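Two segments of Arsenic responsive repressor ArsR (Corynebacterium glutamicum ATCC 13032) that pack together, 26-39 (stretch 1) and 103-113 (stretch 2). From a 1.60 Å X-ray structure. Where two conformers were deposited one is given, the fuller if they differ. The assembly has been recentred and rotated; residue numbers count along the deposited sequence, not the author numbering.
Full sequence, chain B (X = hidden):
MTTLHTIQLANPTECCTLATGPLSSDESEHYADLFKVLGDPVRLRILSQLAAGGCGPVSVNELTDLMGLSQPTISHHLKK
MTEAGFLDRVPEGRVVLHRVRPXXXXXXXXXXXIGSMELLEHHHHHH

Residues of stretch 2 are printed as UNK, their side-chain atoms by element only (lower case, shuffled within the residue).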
# COMPACT_ATOMS: atom_id res chain seq x y z
N ASP B 26 -8.03 9.17 -13.25
CA ASP B 26 -8.11 10.54 -12.74
C ASP B 26 -8.38 10.53 -11.21
O ASP B 26 -8.33 11.57 -10.59
CB ASP B 26 -9.29 11.21 -13.47
CG ASP B 26 -8.96 11.66 -14.85
OD1 ASP B 26 -7.80 11.59 -15.29
OD2 ASP B 26 -9.96 12.13 -15.50
N GLU B 27 -8.55 9.35 -10.63
CA GLU B 27 -8.59 9.23 -9.16
C GLU B 27 -7.16 9.20 -8.53
O GLU B 27 -6.95 9.22 -7.29
CB GLU B 27 -9.49 8.04 -8.74
CG GLU B 27 -9.88 8.06 -7.24
CD GLU B 27 -10.90 6.99 -6.86
OE1 GLU B 27 -11.16 6.12 -7.70
OE2 GLU B 27 -11.43 7.04 -5.70
N SER B 28 -6.10 9.23 -9.40
CA SER B 28 -4.79 9.13 -8.83
C SER B 28 -4.41 10.28 -7.84
O SER B 28 -3.80 10.11 -6.83
CB SER B 28 -3.78 9.02 -10.00
OG SER B 28 -3.65 10.23 -10.60
N GLU B 29 -4.94 11.49 -8.09
CA GLU B 29 -4.64 12.58 -7.18
C GLU B 29 -5.31 12.30 -5.80
O GLU B 29 -4.71 12.56 -4.77
CB GLU B 29 -5.10 13.94 -7.71
CG GLU B 29 -4.65 15.06 -6.75
CD GLU B 29 -5.08 16.45 -7.17
OE1 GLU B 29 -5.80 16.61 -8.19
OE2 GLU B 29 -4.68 17.36 -6.42
N HIS B 30 -6.50 11.64 -5.80
CA HIS B 30 -7.16 11.20 -4.59
C HIS B 30 -6.36 10.17 -3.85
O HIS B 30 -6.21 10.25 -2.70
CB HIS B 30 -8.58 10.72 -4.98
CG HIS B 30 -9.36 10.27 -3.80
ND1 HIS B 30 -9.47 11.11 -2.72
CD2 HIS B 30 -9.92 9.09 -3.48
CE1 HIS B 30 -10.14 10.45 -1.77
NE2 HIS B 30 -10.42 9.24 -2.21
N TYR B 31 -5.85 9.12 -4.59
CA TYR B 31 -4.99 8.17 -3.98
C TYR B 31 -3.79 8.81 -3.29
O TYR B 31 -3.34 8.44 -2.25
CB TYR B 31 -4.54 7.13 -4.99
CG TYR B 31 -5.67 6.25 -5.50
CD1 TYR B 31 -6.54 5.74 -4.57
CD2 TYR B 31 -5.86 5.98 -6.84
CE1 TYR B 31 -7.55 4.89 -4.98
CE2 TYR B 31 -6.86 5.17 -7.27
CZ TYR B 31 -7.70 4.65 -6.36
OH TYR B 31 -8.74 3.70 -6.52
N ALA B 32 -3.14 9.78 -3.95
CA ALA B 32 -2.04 10.45 -3.33
C ALA B 32 -2.45 11.25 -2.09
O ALA B 32 -1.75 11.26 -1.09
CB ALA B 32 -1.39 11.41 -4.36
N ASP B 33 -3.65 11.90 -2.12
CA ASP B 33 -4.11 12.52 -0.90
C ASP B 33 -4.33 11.48 0.20
O ASP B 33 -4.05 11.78 1.27
CB ASP B 33 -5.44 13.33 -1.06
CG ASP B 33 -5.35 14.45 -2.13
OD1 ASP B 33 -4.25 14.97 -2.34
OD2 ASP B 33 -6.45 14.80 -2.72
N LEU B 34 -4.78 10.27 -0.13
CA LEU B 34 -4.92 9.29 0.91
C LEU B 34 -3.59 8.90 1.49
O LEU B 34 -3.47 8.59 2.66
CB LEU B 34 -5.70 8.05 0.35
CG LEU B 34 -7.20 8.32 -0.00
CD1 LEU B 34 -7.79 7.03 -0.54
CD2 LEU B 34 -7.92 8.71 1.28
N PHE B 35 -2.52 8.67 0.67
CA PHE B 35 -1.25 8.30 1.23
C PHE B 35 -0.65 9.44 2.12
O PHE B 35 -0.01 9.19 3.12
CB PHE B 35 -0.25 7.98 0.06
CG PHE B 35 -0.55 6.71 -0.63
CD1 PHE B 35 -0.73 5.58 0.09
CD2 PHE B 35 -0.53 6.63 -2.03
CE1 PHE B 35 -0.96 4.38 -0.63
CE2 PHE B 35 -0.74 5.39 -2.75
CZ PHE B 35 -0.96 4.32 -2.00
N LYS B 36 -0.99 10.71 1.79
CA LYS B 36 -0.56 11.86 2.53
C LYS B 36 -1.21 11.83 3.94
O LYS B 36 -0.48 11.98 4.93
CB LYS B 36 -0.89 13.13 1.68
CG LYS B 36 -0.48 14.37 2.36
CD LYS B 36 -0.65 15.51 1.35
CE LYS B 36 0.36 16.55 1.61
NZ LYS B 36 0.17 17.06 2.99
N VAL B 37 -2.48 11.40 3.99
CA VAL B 37 -3.19 11.23 5.20
C VAL B 37 -2.51 10.16 6.07
O VAL B 37 -2.40 10.30 7.23
CB VAL B 37 -4.68 10.88 5.00
CG1 VAL B 37 -5.31 10.50 6.33
CG2 VAL B 37 -5.41 12.03 4.44
N LEU B 38 -2.07 9.08 5.44
CA LEU B 38 -1.39 8.02 6.08
C LEU B 38 0.06 8.34 6.48
O LEU B 38 0.67 7.63 7.23
CB LEU B 38 -1.39 6.77 5.20
CG LEU B 38 -2.74 6.09 4.99
CD1 LEU B 38 -2.49 4.90 4.12
CD2 LEU B 38 -3.28 5.56 6.40
N GLY B 39 0.65 9.39 5.95
CA GLY B 39 2.05 9.74 6.27
C GLY B 39 2.12 10.51 7.53
O GLY B 39 2.87 11.42 7.58
N UNK B 103 -12.61 -1.19 2.95
CA UNK B 103 -12.67 -0.74 1.53
C UNK B 103 -11.50 0.03 0.98
O UNK B 103 -10.91 -0.43 -0.01
o UNK B 103 -15.09 -0.29 3.75
c UNK B 103 -13.99 0.04 1.28
o UNK B 103 -17.01 -0.93 3.04
c UNK B 103 -15.20 -0.84 1.45
c UNK B 103 -15.82 -0.68 2.85
N UNK B 104 -11.20 1.21 1.53
CA UNK B 104 -10.09 2.02 1.04
C UNK B 104 -8.79 1.26 1.16
O UNK B 104 -7.92 1.48 0.38
c UNK B 104 -10.97 4.45 1.17
c UNK B 104 -10.57 5.75 1.84
c UNK B 104 -9.92 3.45 1.66
c UNK B 104 -10.99 4.62 -0.34
N UNK B 105 -8.64 0.45 2.17
CA UNK B 105 -7.36 -0.19 2.34
C UNK B 105 -7.18 -1.15 1.23
O UNK B 105 -6.12 -1.32 0.73
c UNK B 105 -8.15 1.51 6.55
c UNK B 105 -8.26 0.54 5.60
c UNK B 105 -5.86 1.92 6.01
c UNK B 105 -5.92 0.91 5.07
c UNK B 105 -6.99 2.23 6.77
c UNK B 105 -7.22 -0.84 3.75
c UNK B 105 -7.14 0.18 4.83
N UNK B 106 -8.23 -1.90 0.91
CA UNK B 106 -8.16 -2.85 -0.24
C UNK B 106 -7.85 -2.12 -1.56
O UNK B 106 -7.02 -2.60 -2.36
c UNK B 106 -9.44 -3.64 -0.36
N UNK B 107 -8.40 -0.96 -1.75
CA UNK B 107 -8.13 -0.18 -2.92
C UNK B 107 -6.64 0.23 -2.94
O UNK B 107 -6.01 0.12 -4.01
c UNK B 107 -10.40 0.93 -3.24
o UNK B 107 -10.61 3.33 -3.69
c UNK B 107 -8.95 1.19 -2.95
c UNK B 107 -11.11 2.18 -3.83
o UNK B 107 -12.24 1.96 -4.41
N UNK B 108 -6.12 0.72 -1.82
CA UNK B 108 -4.68 1.15 -1.69
C UNK B 108 -3.75 -0.05 -1.94
O UNK B 108 -2.70 0.12 -2.55
c UNK B 108 -4.62 3.86 1.09
c UNK B 108 -4.90 4.21 -1.36
c UNK B 108 -4.39 1.95 -0.38
c UNK B 108 -5.10 3.24 -0.18
N UNK B 109 -4.08 -1.24 -1.39
CA UNK B 109 -3.32 -2.46 -1.74
C UNK B 109 -3.19 -2.75 -3.19
O UNK B 109 -2.11 -3.15 -3.62
n UNK B 109 -6.20 -4.45 2.57
c UNK B 109 -3.81 -3.68 -1.02
c UNK B 109 -3.81 -5.01 1.15
n UNK B 109 -5.07 -5.62 0.86
n UNK B 109 -7.27 -5.95 1.17
c UNK B 109 -6.20 -5.37 1.55
c UNK B 109 -3.54 -3.61 0.44
N UNK B 110 -4.27 -2.50 -3.98
CA UNK B 110 -4.27 -2.65 -5.41
C UNK B 110 -3.37 -1.59 -6.10
O UNK B 110 -2.60 -1.90 -7.04
o UNK B 110 -6.48 -3.55 -5.33
c UNK B 110 -5.71 -2.63 -7.45
c UNK B 110 -5.69 -2.56 -5.98
N UNK B 111 -3.41 -0.38 -5.62
CA UNK B 111 -2.61 0.70 -6.27
C UNK B 111 -1.09 0.43 -6.10
O UNK B 111 -0.29 0.79 -6.77
c UNK B 111 -2.96 2.06 -5.59
c UNK B 111 -4.38 2.51 -5.99
c UNK B 111 -2.03 3.19 -5.85
N UNK B 112 -0.79 -0.29 -5.00
CA UNK B 112 0.58 -0.63 -4.60
C UNK B 112 1.02 -2.06 -5.07
O UNK B 112 2.07 -2.49 -4.60
c UNK B 112 0.50 0.72 -2.26
c UNK B 112 0.72 -0.60 -3.07
c UNK B 112 0.35 0.37 -0.75
c UNK B 112 1.63 1.61 -2.39
N UNK B 113 0.28 -2.68 -5.94
CA UNK B 113 0.60 -3.99 -6.47
C UNK B 113 1.55 -3.75 -7.68
O UNK B 113 1.13 -3.76 -8.79
c UNK B 113 -0.68 -4.69 -6.81
c UNK B 113 0.07 -6.24 -8.75
o UNK B 113 -0.65 -5.86 -9.78
c UNK B 113 -0.46 -6.14 -7.32
n UNK B 113 1.32 -6.80 -8.86
O HOH W 1 -12.64 3.50 -6.62
O HOH W 2 -7.50 0.72 -6.44

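Position 103 carries three side-chain carbons, the third bearing two oxygens, and is out of reach of stretch 1; the carboxylate identifies E103. At 104 four carbons fork at the second, and one terminal methyl meets L34. This could be only a leucine, L104, whose CD1 lies 3.9 Å from L34 CD1.

Position 105 has one carbon followed by a ring of six carbons, without a hydroxyl: F105. Its CA-to-CB bond points away from stretch 1, yet the ring end comes nearer, and CE1 of F105 reaches to 4.5 Å from L38 CD2. Position 106 has a single carbon, out of reach of the other helix, and is A106.

Position 107 again shows three carbons ending in two oxygens, now lying near the Y31 hydroxyl and the E27 carboxylate. It is E107. A weak hydrogen bond, 3.4 Å long, links Y31 OH to E107 OE1, which lies at the edge of the tyrosine ring. E27 OE2 is 4.3 Å from E107 OE1, and these like charges are bridged by water 1, which donates to E27 OE1 (3.2 Å) and to E107 OE2 (2.7 Å). Water 2 donates to E107 O (2.9 Å) and also lies 3.2 Å from Y31 OH.

Four carbons forked at the second recur at 108, surrounded by Y31, L34, F35 and L38. L108 is the knob in this hole: its CD2 lies 3.9 Å from Y31 CD1 and 4.0 Å from F35 CZ, while its CD1 lies 3.8 Å from L38 CD1.

Three carbons, a nitrogen and a carbon with two more nitrogens make 109 an arginine, R109, whose CA-to-CB bond points away from stretch 1 and which makes no contact with it. Position 110 has one carbon bearing an oxygen and a carbon, without contact to stretch 1; it is T110.

At 111 one carbon carries two others, a valine pattern. V111 CG2 sits over one face of the Y31 ring, 3.8 Å from its centroid and nearly on the ring normal, a CH-pi contact; V111 CG1 lies 4.0 Å from F35 CE2, at that ring's edge. Position 112, four carbons forked at the second, is L112, whose CD2 is 3.8 Å from F35 CZ. Position 113 has three carbons, the last carrying one oxygen and one nitrogen, out of reach of stretch 1; it is Q113.

The helices cross at -110°. L108 has 86 Å² covered by stretch 1 and sits among Y31, L34, F35 and L38. L104, V111 and L112 extend this apolar packing, while E107 adds a polar, water-linked margin beside Y31.

Stretch 2 (103-113) ELFAELRTVLQ
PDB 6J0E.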